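Local coordinates for 462aa long hypothetical selenium-binding protein (Sulfolobus tokodaii, PDB 2ECE), which is of undetermined function but, as a beta-propeller of the selenium-binding protein family, may bind selenium, at residues S135-L140 against P163-L167; D183-Q187 against R238-H242; V319-D325 against L337-I342. Residues are numbered along the deposited sequence.

Interaction 1 (S135-L140 against P163-L167); sequences SGYSRL and PGGIL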
# COMPACT_ATOMS: atom_id res chain seq x y z
N SER A 135 7.33 19.68 9.19
CA SER A 135 8.16 18.66 8.55
C SER A 135 8.86 19.09 7.27
O SER A 135 9.89 18.52 6.91
CB SER A 135 7.32 17.42 8.23
OG SER A 135 6.45 17.69 7.13
N GLY A 136 8.31 20.08 6.57
CA GLY A 136 8.90 20.53 5.32
C GLY A 136 8.58 19.58 4.17
O GLY A 136 9.19 19.65 3.11
N TYR A 137 7.62 18.68 4.40
CA TYR A 137 7.20 17.71 3.39
C TYR A 137 5.74 17.90 2.96
O TYR A 137 4.93 18.46 3.71
CB TYR A 137 7.34 16.27 3.92
CG TYR A 137 8.75 15.78 4.14
CD1 TYR A 137 9.74 15.97 3.18
CD2 TYR A 137 9.07 15.04 5.29
CE1 TYR A 137 11.02 15.45 3.35
CE2 TYR A 137 10.35 14.51 5.46
CZ TYR A 137 11.32 14.72 4.49
OH TYR A 137 12.57 14.18 4.64
N SER A 138 5.41 17.41 1.77
CA SER A 138 4.04 17.50 1.26
C SER A 138 3.71 16.23 0.48
O SER A 138 4.62 15.50 0.05
CB SER A 138 3.86 18.74 0.38
OG SER A 138 4.56 18.62 -0.85
N ARG A 139 2.41 15.97 0.29
CA ARG A 139 1.90 14.80 -0.42
C ARG A 139 2.24 13.53 0.37
O ARG A 139 3.18 12.80 0.04
CB ARG A 139 2.49 14.72 -1.84
CG ARG A 139 1.84 15.68 -2.85
CD ARG A 139 2.31 17.13 -2.69
NE ARG A 139 1.86 17.96 -3.81
CZ ARG A 139 2.35 19.17 -4.11
NH1 ARG A 139 3.31 19.72 -3.38
NH2 ARG A 139 1.88 19.82 -5.16
N LEU A 140 1.45 13.30 1.41
CA LEU A 140 1.65 12.17 2.32
C LEU A 140 1.11 10.85 1.80
O LEU A 140 -0.03 10.76 1.33
CB LEU A 140 1.03 12.51 3.68
CG LEU A 140 1.91 13.36 4.60
CD1 LEU A 140 2.51 14.55 3.86
CD2 LEU A 140 1.07 13.81 5.79
N PRO A 163 14.09 16.95 -1.55
CA PRO A 163 13.85 15.54 -1.21
C PRO A 163 12.51 15.29 -0.54
O PRO A 163 11.96 16.16 0.12
CB PRO A 163 15.00 15.22 -0.25
CG PRO A 163 16.05 16.26 -0.57
CD PRO A 163 15.21 17.49 -0.77
N GLY A 164 11.98 14.09 -0.75
CA GLY A 164 10.75 13.71 -0.10
C GLY A 164 11.30 12.92 1.07
O GLY A 164 12.53 12.88 1.25
N GLY A 165 10.45 12.29 1.87
CA GLY A 165 10.98 11.54 2.99
C GLY A 165 9.95 11.06 3.97
O GLY A 165 8.81 10.81 3.60
N ILE A 166 10.35 10.94 5.23
CA ILE A 166 9.48 10.45 6.28
C ILE A 166 9.38 11.41 7.45
O ILE A 166 10.40 11.89 7.96
CB ILE A 166 9.99 9.08 6.80
CG1 ILE A 166 10.07 8.09 5.64
CG2 ILE A 166 9.09 8.57 7.92
CD1 ILE A 166 10.94 6.87 5.92
N LEU A 167 8.16 11.70 7.88
CA LEU A 167 7.95 12.57 9.02
C LEU A 167 7.35 11.72 10.13
O LEU A 167 6.90 10.60 9.89
CB LEU A 167 6.99 13.72 8.69
CG LEU A 167 5.54 13.34 8.35
CD1 LEU A 167 4.59 14.12 9.24
CD2 LEU A 167 5.28 13.65 6.89
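The Y137 ring lies across the backbone of 163-167, with the amide N of G165 over one face and P163 O and L167 CB near the ring plane, at 3.4 Å from CE1 and 4.2 Å from CD2 respectively. Its OH stands 3.5 Å from G165 CA. A beta carbon modelled on G165 would clash with that hydroxyl oxygen and, at phi/psi 170/-150, would also jam against the preceding carbonyl, so glycine is called for on both counts. No hydrogen bond joins the two segments. S135 CB meets L167 CB at 3.7 Å, and L140 CG reaches L167 CD2 at 4.1 Å. G136, with positive phi (78°), leaves helix 128-135, and Y137 N donates to S135 OG at 3.1 Å in an ST turn, while the same OG also bonds V131 O. Y137 OH is held by E181 and R184, and K179 makes a cation-pi contact with the ring. After a corner at R139 the chain enters strand 140-145. The tyrosine thus joins the exit of helix 128-135 to the start of strand 165-169 in the same four-stranded antiparallel sheet, one blade of a seven-bladed beta-propeller.

Interaction 2 (D183-Q187 against R238-H242); sequences DRGDQ and RKRIH
Segments D183-Q187 and R238-H242 run parallel through one beta bridge, D183 (-142/99) with K239 (CA-CA 4.7 Å): D183 N donates to R238 O (3.3 Å) and R240 N to D183 O (2.9 Å), tying the loop after strand 176-179 to outermost strand 239-245 of the next propeller blade. D183 OD1 (chi1 t) accepts from G185 N (3.1 Å), an Asx turn, and weakly from a water that also donates to R240 O (2.7 Å). A type II' turn runs from R184 to Q187, with G185 at 55/-133 and Q187 N to R184 O 2.9 Å. R184 (chi1 p, CB away) bonds Y137 OH through NH2. R240 (-77/119) folds back (chi1 t, chi2 m, chi3 m), setting R184 O and G185 CA over one guanidinium face. D186 OD2 (chi1 p) accepts from R240 NH1 and R240 NH2, both at 2.9 Å, a salt bridge, and pairs with R229. The surface contact thus rests on backbone bonds and a carboxylate oxygen shared by two arginines, not apolar burial.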
# COMPACT_ATOMS: atom_id res chain seq x y z
N ASP A 183 20.50 12.14 8.55
CA ASP A 183 21.52 12.10 7.50
C ASP A 183 20.99 11.23 6.36
O ASP A 183 21.08 10.01 6.41
CB ASP A 183 22.82 11.48 8.04
CG ASP A 183 23.92 11.43 6.99
OD1 ASP A 183 23.63 11.62 5.79
OD2 ASP A 183 25.09 11.18 7.36
N ARG A 184 20.46 11.87 5.31
CA ARG A 184 19.87 11.14 4.19
C ARG A 184 20.81 10.75 3.06
O ARG A 184 20.38 10.17 2.07
CB ARG A 184 18.72 11.96 3.59
CG ARG A 184 19.14 13.21 2.82
CD ARG A 184 18.01 14.23 2.80
NE ARG A 184 16.75 13.56 2.59
CZ ARG A 184 15.58 13.95 3.09
NH1 ARG A 184 15.49 15.04 3.85
NH2 ARG A 184 14.50 13.22 2.85
N GLY A 185 22.10 11.06 3.20
CA GLY A 185 23.03 10.72 2.14
C GLY A 185 22.50 11.32 0.84
O GLY A 185 22.11 12.49 0.83
N ASP A 186 22.48 10.55 -0.24
CA ASP A 186 21.98 11.09 -1.49
C ASP A 186 20.55 10.66 -1.82
O ASP A 186 20.12 10.72 -2.97
CB ASP A 186 22.92 10.76 -2.65
CG ASP A 186 22.94 9.28 -3.02
OD1 ASP A 186 23.58 8.96 -4.04
OD2 ASP A 186 22.32 8.46 -2.31
N GLN A 187 19.80 10.22 -0.81
CA GLN A 187 18.41 9.84 -1.03
C GLN A 187 17.66 11.14 -1.34
O GLN A 187 17.84 12.15 -0.65
CB GLN A 187 17.82 9.17 0.22
CG GLN A 187 16.30 9.01 0.17
CD GLN A 187 15.56 10.20 0.75
OE1 GLN A 187 14.54 10.64 0.23
NE2 GLN A 187 16.08 10.73 1.85
N ARG A 238 18.92 7.19 12.49
CA ARG A 238 18.19 7.95 11.46
C ARG A 238 19.13 8.38 10.34
O ARG A 238 19.09 9.51 9.87
CB ARG A 238 17.53 9.16 12.13
CG ARG A 238 16.59 8.74 13.27
CD ARG A 238 16.34 9.85 14.28
NE ARG A 238 15.62 10.99 13.74
CZ ARG A 238 15.39 12.11 14.42
NH1 ARG A 238 15.83 12.22 15.67
NH2 ARG A 238 14.73 13.12 13.87
N LYS A 239 19.96 7.44 9.90
CA LYS A 239 20.96 7.68 8.88
C LYS A 239 20.89 6.66 7.74
O LYS A 239 20.71 5.47 7.97
CB LYS A 239 22.34 7.67 9.56
CG LYS A 239 23.56 7.67 8.67
CD LYS A 239 24.81 8.08 9.46
CE LYS A 239 25.04 7.22 10.72
NZ LYS A 239 24.70 7.92 12.00
N ARG A 240 21.02 7.14 6.50
CA ARG A 240 20.98 6.27 5.33
C ARG A 240 22.35 5.58 5.25
O ARG A 240 23.37 6.25 5.12
CB ARG A 240 20.71 7.10 4.08
CG ARG A 240 20.01 6.36 2.92
CD ARG A 240 20.94 5.37 2.24
NE ARG A 240 22.13 6.04 1.72
CZ ARG A 240 22.19 6.67 0.55
NH1 ARG A 240 21.13 6.73 -0.24
NH2 ARG A 240 23.32 7.27 0.17
N ILE A 241 22.38 4.26 5.33
CA ILE A 241 23.67 3.57 5.30
C ILE A 241 24.05 2.93 3.97
O ILE A 241 25.24 2.75 3.69
CB ILE A 241 23.75 2.47 6.38
CG1 ILE A 241 22.59 1.49 6.21
CG2 ILE A 241 23.73 3.11 7.77
CD1 ILE A 241 22.84 0.13 6.85
N HIS A 242 23.07 2.59 3.14
CA HIS A 242 23.36 1.98 1.85
C HIS A 242 22.14 2.05 0.95
O HIS A 242 21.03 2.32 1.41
CB HIS A 242 23.78 0.51 2.07
CG HIS A 242 24.29 -0.17 0.83
ND1 HIS A 242 25.32 0.34 0.06
CD2 HIS A 242 23.93 -1.34 0.25
CE1 HIS A 242 25.57 -0.49 -0.94
NE2 HIS A 242 24.74 -1.51 -0.85
O HOH W 1 24.26 8.84 4.95

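Interaction 3 (V319-D325 against L337-I342); sequences VPPLVTD and LSLWGI
At the apolar centre P321 CB packs on L339 CD2 (3.7 Å) and I342 CD1 (3.8 Å). V323, chi1 t, extends this layer by setting CG2 4.0 Å from L339 CG and CG1 4.0 Å from L337 CD1, while V319 CG1 meets I342 CG1 at 4.1 Å. L339 takes chi1 m, chi2 p; I342 takes m, t. Across the backbones from P321 and V323, L322 (m, t) brings CD1 4.0 Å from CE3 of W340 (chi1 t). The segments run antiparallel, with CA-CA distances of 4.7 Å for P321-G341 and 4.5 Å for V323-L339. P321 is near-helical (-65/-34), L322 has positive phi (52/66), and W340-I342 have helical angles, so this is not regular strand pairing. G341 N donates to P321 O (2.8 Å) and W340 N to L322 O (3.0 Å). G341 CA sits 3.3 Å from P320 O, where a beta carbon would clash. Further along, S338 O receives a CA-H contact from V323 CA (3.2 Å) but has no hydrogen-bond partner in the model. At the polar edge S338 N donates to D325 O (3.2 Å), and D325 N bonds S338 OG weakly (3.4 Å); that hydroxyl also bonds Q384 O. D325 OD1 is salt-bridged to R257 and OD2 accepts from L386 N. The contact joins an interblade connection of the propeller to strand 334-339 of the next blade: I300 of strand 291-304 and I282 of strand 280-288 pack on V323 and L337, and Y410 meets the W340 ring edge-to-face.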
# COMPACT_ATOMS: atom_id res chain seq x y z
N VAL A 319 0.28 -4.60 -23.46
CA VAL A 319 -0.28 -4.20 -22.17
C VAL A 319 0.75 -4.58 -21.11
O VAL A 319 1.05 -5.76 -20.92
CB VAL A 319 -1.60 -4.94 -21.87
CG1 VAL A 319 -2.17 -4.47 -20.53
CG2 VAL A 319 -2.60 -4.71 -22.99
N PRO A 320 1.31 -3.58 -20.43
CA PRO A 320 2.30 -3.91 -19.40
C PRO A 320 1.56 -4.52 -18.23
O PRO A 320 0.38 -4.20 -18.01
CB PRO A 320 2.91 -2.55 -19.05
CG PRO A 320 2.56 -1.67 -20.26
CD PRO A 320 1.17 -2.12 -20.56
N PRO A 321 2.20 -5.43 -17.48
CA PRO A 321 1.48 -6.01 -16.35
C PRO A 321 1.18 -4.94 -15.31
O PRO A 321 0.13 -4.96 -14.68
CB PRO A 321 2.45 -7.08 -15.84
CG PRO A 321 3.79 -6.52 -16.21
CD PRO A 321 3.54 -6.03 -17.61
N LEU A 322 2.10 -3.98 -15.17
CA LEU A 322 1.98 -2.90 -14.20
C LEU A 322 1.68 -3.43 -12.81
O LEU A 322 0.59 -3.21 -12.27
CB LEU A 322 0.88 -1.91 -14.61
CG LEU A 322 1.06 -1.15 -15.93
CD1 LEU A 322 -0.16 -0.26 -16.17
CD2 LEU A 322 2.34 -0.31 -15.86
N VAL A 323 2.65 -4.14 -12.24
CA VAL A 323 2.50 -4.68 -10.90
C VAL A 323 2.70 -3.49 -9.97
O VAL A 323 3.82 -3.01 -9.81
CB VAL A 323 3.55 -5.76 -10.61
CG1 VAL A 323 3.48 -6.21 -9.15
CG2 VAL A 323 3.32 -6.97 -11.54
N THR A 324 1.61 -3.02 -9.37
CA THR A 324 1.65 -1.86 -8.48
C THR A 324 1.63 -2.13 -6.97
O THR A 324 2.02 -1.27 -6.19
CB THR A 324 0.49 -0.90 -8.81
OG1 THR A 324 -0.74 -1.62 -8.77
CG2 THR A 324 0.68 -0.28 -10.19
N ASP A 325 1.15 -3.30 -6.57
CA ASP A 325 1.11 -3.64 -5.15
C ASP A 325 1.50 -5.09 -4.88
O ASP A 325 1.32 -5.96 -5.74
CB ASP A 325 -0.28 -3.37 -4.55
CG ASP A 325 -0.29 -3.44 -3.03
OD1 ASP A 325 0.62 -2.86 -2.41
OD2 ASP A 325 -1.20 -4.06 -2.44
N LEU A 337 0.54 -10.54 -5.77
CA LEU A 337 0.81 -9.37 -6.60
C LEU A 337 -0.45 -9.01 -7.35
O LEU A 337 -1.29 -9.87 -7.64
CB LEU A 337 1.88 -9.64 -7.67
CG LEU A 337 3.12 -10.54 -7.62
CD1 LEU A 337 3.98 -10.21 -8.84
CD2 LEU A 337 3.92 -10.33 -6.35
N SER A 338 -0.59 -7.73 -7.67
CA SER A 338 -1.73 -7.28 -8.45
C SER A 338 -1.12 -6.82 -9.77
O SER A 338 0.00 -6.30 -9.79
CB SER A 338 -2.45 -6.12 -7.75
OG SER A 338 -1.61 -4.98 -7.64
N LEU A 339 -1.82 -7.05 -10.86
CA LEU A 339 -1.36 -6.61 -12.17
C LEU A 339 -2.43 -5.64 -12.62
O LEU A 339 -3.46 -6.04 -13.16
CB LEU A 339 -1.24 -7.78 -13.16
CG LEU A 339 0.04 -8.63 -13.14
CD1 LEU A 339 0.10 -9.48 -11.89
CD2 LEU A 339 0.07 -9.52 -14.39
N TRP A 340 -2.17 -4.36 -12.38
CA TRP A 340 -3.11 -3.30 -12.71
C TRP A 340 -3.25 -3.05 -14.21
O TRP A 340 -4.20 -2.40 -14.63
CB TRP A 340 -2.66 -2.02 -12.00
CG TRP A 340 -3.71 -0.97 -11.97
CD1 TRP A 340 -4.91 -1.02 -11.33
CD2 TRP A 340 -3.62 0.34 -12.55
NE1 TRP A 340 -5.58 0.18 -11.47
CE2 TRP A 340 -4.81 1.03 -12.22
CE3 TRP A 340 -2.65 0.99 -13.33
CZ2 TRP A 340 -5.04 2.34 -12.63
CZ3 TRP A 340 -2.89 2.30 -13.73
CH2 TRP A 340 -4.08 2.96 -13.38
N GLY A 341 -2.30 -3.55 -15.00
CA GLY A 341 -2.38 -3.35 -16.43
C GLY A 341 -3.11 -4.51 -17.08
O GLY A 341 -4.18 -4.34 -17.66
N ILE A 342 -2.54 -5.70 -16.96
CA ILE A 342 -3.14 -6.89 -17.54
C ILE A 342 -4.48 -7.28 -16.90
O ILE A 342 -5.41 -7.67 -17.61
CB ILE A 342 -2.14 -8.06 -17.48
CG1 ILE A 342 -1.06 -7.85 -18.54
CG2 ILE A 342 -2.87 -9.40 -17.65
CD1 ILE A 342 0.17 -8.69 -18.36

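From the N terminus the three contacts follow in series, none nested or crossed. Interaction 1 closes a loop of 22 residues that includes strands 140-145 and 150-154, within one blade. Interaction 2 opens after strand 176-179 of that blade and spans 50 residues, joining the connection leaving it to the outermost strand, 239-245, of the next. The two touch: R184 NH2 lies 2.8 Å from Y137 OH, a probable hydrogen bond, and R184 CZ 3.6 Å from P163 CB, with centres 15 Å apart. Interaction 3 encloses only 11 residues, including strand 326-328, where the five-stranded blade passes to its successor; its nearest atoms are about 14 Å from interaction 1 and 18 Å from interaction 2.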